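Local atomic coordinates of PDZ domain protein (Parabacteroides distasonis, PDB entry 4L8N), a protein that is of unknown function but carries PDZ domains and a DUF4136 domain and binds magnesium. Residues L241-G245 with Y272-A278. Coordinates in Å, arbitrary orientation, origin at the centre of the assembly. Residues are numbered along the deposited sequence.
Sequences LLQFG and YRLDEYA
Helix-on-sheet packing in the DUF4136 domain illustrates how alternate residues of a strand serve a covering helix. Residues 241-245 are extended, an inner strand hydrogen-bonded to its antiparallel neighbours 186-196 and 258-268; in 272-278, Arg273 is the N-cap and the helix begins at Leu274. The two axes approach to 9.9 Å at a crossing angle of -51°, with Phe244 and Ala278 nearest, their CA atoms 7.5 Å apart. Leu242 and Phe244 point toward the helix, both chi1 t, whereas Gln243 points away. Leu242 CD2 sits over the face of the Tyr277 ring, 3.6 Å from its centroid, a CH-pi contact; Tyr277 OH is hydrogen-bonded to Glu266. Leu274 CD2 lies against the strand, 3.7 Å from Leu242 CG and 3.6 Å from Gln243 O. Ala278 CB lies 3.7 Å from Phe244 CZ, in an off-centre CH-pi contact. With no hydrogen bond between the segments, mainly apolar and CH-pi packing joins them, as is characteristic of a helix packed on an antiparallel part of a sheet, here following the hairpin 240-250/258-268.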
ATOM      1  N   LEU A 241     -12.945   1.244   4.542  1.00 70.27           N
ATOM      2  CA  LEU A 241     -11.911   1.250   3.505  1.00 68.12           C
ATOM      3  C   LEU A 241     -12.374   2.097   2.334  1.00 66.91           C
ATOM      4  O   LEU A 241     -13.541   2.008   1.910  1.00 65.20           O
ATOM      5  CB  LEU A 241     -11.545  -0.177   3.029  1.00 68.43           C
ATOM      6  CG  LEU A 241     -11.127  -1.171   4.110  1.00 74.52           C
ATOM      7  CD1 LEU A 241     -11.177  -2.600   3.591  1.00 76.30           C
ATOM      8  CD2 LEU A 241      -9.781  -0.814   4.736  1.00 73.00           C
ATOM      9  N   LEU A 242     -11.464   2.939   1.843  1.00 60.99           N
ATOM     10  CA  LEU A 242     -11.734   3.817   0.715  1.00 59.68           C
ATOM     11  C   LEU A 242     -10.701   3.600  -0.383  1.00 63.24           C
ATOM     12  O   LEU A 242      -9.479   3.650  -0.145  1.00 61.52           O
ATOM     13  CB  LEU A 242     -11.776   5.312   1.128  1.00 58.53           C
ATOM     14  CG  LEU A 242     -12.382   6.300   0.100  1.00 61.65           C
ATOM     15  CD1 LEU A 242     -13.156   7.424   0.801  1.00 62.04           C
ATOM     16  CD2 LEU A 242     -11.301   6.911  -0.819  1.00 59.34           C
ATOM     17  N   GLN A 243     -11.218   3.426  -1.599  1.00 59.44           N
ATOM     18  CA  GLN A 243     -10.400   3.331  -2.787  1.00 58.80           C
ATOM     19  C   GLN A 243     -10.877   4.369  -3.801  1.00 60.47           C
ATOM     20  O   GLN A 243     -12.082   4.563  -3.985  1.00 60.46           O
ATOM     21  CB  GLN A 243     -10.420   1.915  -3.391  1.00 60.75           C
ATOM     22  CG  GLN A 243      -9.455   1.776  -4.574  1.00 72.41           C
ATOM     23  CD  GLN A 243      -9.610   0.491  -5.337  1.00 88.04           C
ATOM     24  OE1 GLN A 243      -8.785  -0.415  -5.220  1.00 82.38           O
ATOM     25  NE2 GLN A 243     -10.638   0.406  -6.173  1.00 77.11           N
ATOM     26  N   PHE A 244      -9.928   5.046  -4.437  1.00 54.42           N
ATOM     27  CA  PHE A 244     -10.223   6.022  -5.477  1.00 53.20           C
ATOM     28  C   PHE A 244      -9.054   6.033  -6.459  1.00 57.26           C
ATOM     29  O   PHE A 244      -7.898   6.185  -6.062  1.00 58.27           O
ATOM     30  CB  PHE A 244     -10.542   7.429  -4.909  1.00 53.86           C
ATOM     31  CG  PHE A 244     -10.787   8.460  -5.983  1.00 54.68           C
ATOM     32  CD1 PHE A 244     -11.897   8.373  -6.817  1.00 57.90           C
ATOM     33  CD2 PHE A 244      -9.896   9.503  -6.183  1.00 55.87           C
ATOM     34  CE1 PHE A 244     -12.090   9.295  -7.851  1.00 58.10           C
ATOM     35  CE2 PHE A 244     -10.103  10.438  -7.207  1.00 58.06           C
ATOM     36  CZ  PHE A 244     -11.191  10.314  -8.044  1.00 56.01           C
ATOM     37  N   GLY A 245      -9.365   5.805  -7.723  1.00 53.22           N
ATOM     38  CA  GLY A 245      -8.360   5.760  -8.774  1.00 52.23           C
ATOM     39  C   GLY A 245      -8.719   6.469 -10.060  1.00 55.11           C
ATOM     40  O   GLY A 245      -9.900   6.610 -10.401  1.00 54.57           O
ATOM     41  N   TYR A 272     -17.355   8.249   4.985  1.00 71.87           N
ATOM     42  CA  TYR A 272     -16.882   9.363   4.166  1.00 68.66           C
ATOM     43  C   TYR A 272     -17.405   9.292   2.714  1.00 70.92           C
ATOM     44  O   TYR A 272     -17.539   8.204   2.140  1.00 70.75           O
ATOM     45  CB  TYR A 272     -15.362   9.401   4.187  1.00 67.86           C
ATOM     46  CG  TYR A 272     -14.804  10.760   3.863  1.00 68.76           C
ATOM     47  CD1 TYR A 272     -14.664  11.731   4.850  1.00 70.72           C
ATOM     48  CD2 TYR A 272     -14.433  11.090   2.563  1.00 68.13           C
ATOM     49  CE1 TYR A 272     -14.179  12.998   4.551  1.00 69.84           C
ATOM     50  CE2 TYR A 272     -13.954  12.357   2.250  1.00 68.11           C
ATOM     51  CZ  TYR A 272     -13.828  13.309   3.250  1.00 75.20           C
ATOM     52  OH  TYR A 272     -13.357  14.562   2.958  1.00 74.75           O
ATOM     53  N   ARG A 273     -17.722  10.471   2.145  1.00 66.48           N
ATOM     54  CA  ARG A 273     -18.263  10.658   0.789  1.00 65.82           C
ATOM     55  C   ARG A 273     -17.151  10.634  -0.278  1.00 67.91           C
ATOM     56  O   ARG A 273     -16.171  11.377  -0.167  1.00 66.16           O
ATOM     57  CB  ARG A 273     -19.039  11.984   0.706  1.00 65.33           C
ATOM     58  CG  ARG A 273     -20.319  12.038   1.539  1.00 67.93           C
ATOM     59  CD  ARG A 273     -21.125  13.297   1.268  1.00 72.40           C
ATOM     60  NE  ARG A 273     -21.663  13.313  -0.093  1.00 86.01           N
ATOM     61  CZ  ARG A 273     -22.855  12.838  -0.442  1.00104.27           C
ATOM     62  NH1 ARG A 273     -23.678  12.346   0.479  1.00 96.17           N
ATOM     63  NH2 ARG A 273     -23.242  12.866  -1.710  1.00 89.79           N
ATOM     64  N   LEU A 274     -17.310   9.785  -1.314  1.00 65.20           N
ATOM     65  CA  LEU A 274     -16.319   9.651  -2.393  1.00 63.71           C
ATOM     66  C   LEU A 274     -16.248  10.920  -3.262  1.00 67.04           C
ATOM     67  O   LEU A 274     -15.167  11.237  -3.775  1.00 65.97           O
ATOM     68  CB  LEU A 274     -16.573   8.405  -3.264  1.00 63.71           C
ATOM     69  CG  LEU A 274     -16.005   7.071  -2.721  1.00 68.20           C
ATOM     70  CD1 LEU A 274     -16.640   5.895  -3.400  1.00 68.07           C
ATOM     71  CD2 LEU A 274     -14.491   6.987  -2.890  1.00 70.23           C
ATOM     72  N   ASP A 275     -17.373  11.667  -3.387  1.00 63.14           N
ATOM     73  CA  ASP A 275     -17.395  12.914  -4.162  1.00 61.92           C
ATOM     74  C   ASP A 275     -16.519  13.964  -3.474  1.00 63.47           C
ATOM     75  O   ASP A 275     -15.693  14.596  -4.147  1.00 62.48           O
ATOM     76  CB  ASP A 275     -18.831  13.440  -4.428  1.00 64.78           C
ATOM     77  CG  ASP A 275     -19.803  13.502  -3.252  1.00 76.76           C
ATOM     78  OD1 ASP A 275     -19.355  13.779  -2.118  1.00 76.09           O
ATOM     79  OD2 ASP A 275     -21.026  13.386  -3.490  1.00 84.97           O
ATOM     80  N   GLU A 276     -16.644  14.084  -2.131  1.00 58.66           N
ATOM     81  CA  GLU A 276     -15.852  15.000  -1.313  1.00 57.69           C
ATOM     82  C   GLU A 276     -14.385  14.609  -1.385  1.00 59.79           C
ATOM     83  O   GLU A 276     -13.538  15.477  -1.597  1.00 60.78           O
ATOM     84  CB  GLU A 276     -16.356  15.035   0.138  1.00 60.20           C
ATOM     85  CG  GLU A 276     -17.612  15.883   0.297  1.00 78.57           C
ATOM     86  CD  GLU A 276     -18.297  15.894   1.653  1.00114.36           C
ATOM     87  OE1 GLU A 276     -17.605  15.755   2.689  1.00124.45           O
ATOM     88  OE2 GLU A 276     -19.532  16.105   1.678  1.00109.59           O
ATOM     89  N   TYR A 277     -14.101  13.298  -1.305  1.00 54.43           N
ATOM     90  CA  TYR A 277     -12.757  12.739  -1.402  1.00 52.40           C
ATOM     91  C   TYR A 277     -12.115  13.129  -2.755  1.00 55.52           C
ATOM     92  O   TYR A 277     -10.994  13.638  -2.747  1.00 53.59           O
ATOM     93  CB  TYR A 277     -12.760  11.192  -1.202  1.00 52.23           C
ATOM     94  CG  TYR A 277     -11.346  10.661  -1.097  1.00 50.21           C
ATOM     95  CD1 TYR A 277     -10.682  10.636   0.124  1.00 51.50           C
ATOM     96  CD2 TYR A 277     -10.627  10.302  -2.237  1.00 49.20           C
ATOM     97  CE1 TYR A 277      -9.347  10.253   0.213  1.00 50.70           C
ATOM     98  CE2 TYR A 277      -9.287   9.924  -2.159  1.00 48.54           C
ATOM     99  CZ  TYR A 277      -8.645   9.927  -0.933  1.00 52.00           C
ATOM    100  OH  TYR A 277      -7.317   9.606  -0.841  1.00 53.37           O
ATOM    101  N   ALA A 278     -12.825  12.877  -3.896  1.00 53.44           N
ATOM    102  CA  ALA A 278     -12.376  13.199  -5.268  1.00 53.65           C
ATOM    103  C   ALA A 278     -12.069  14.710  -5.417  1.00 59.95           C
ATOM    104  O   ALA A 278     -10.990  15.064  -5.909  1.00 59.16           O
ATOM    105  CB  ALA A 278     -13.423  12.771  -6.303  1.00 54.68           C
TER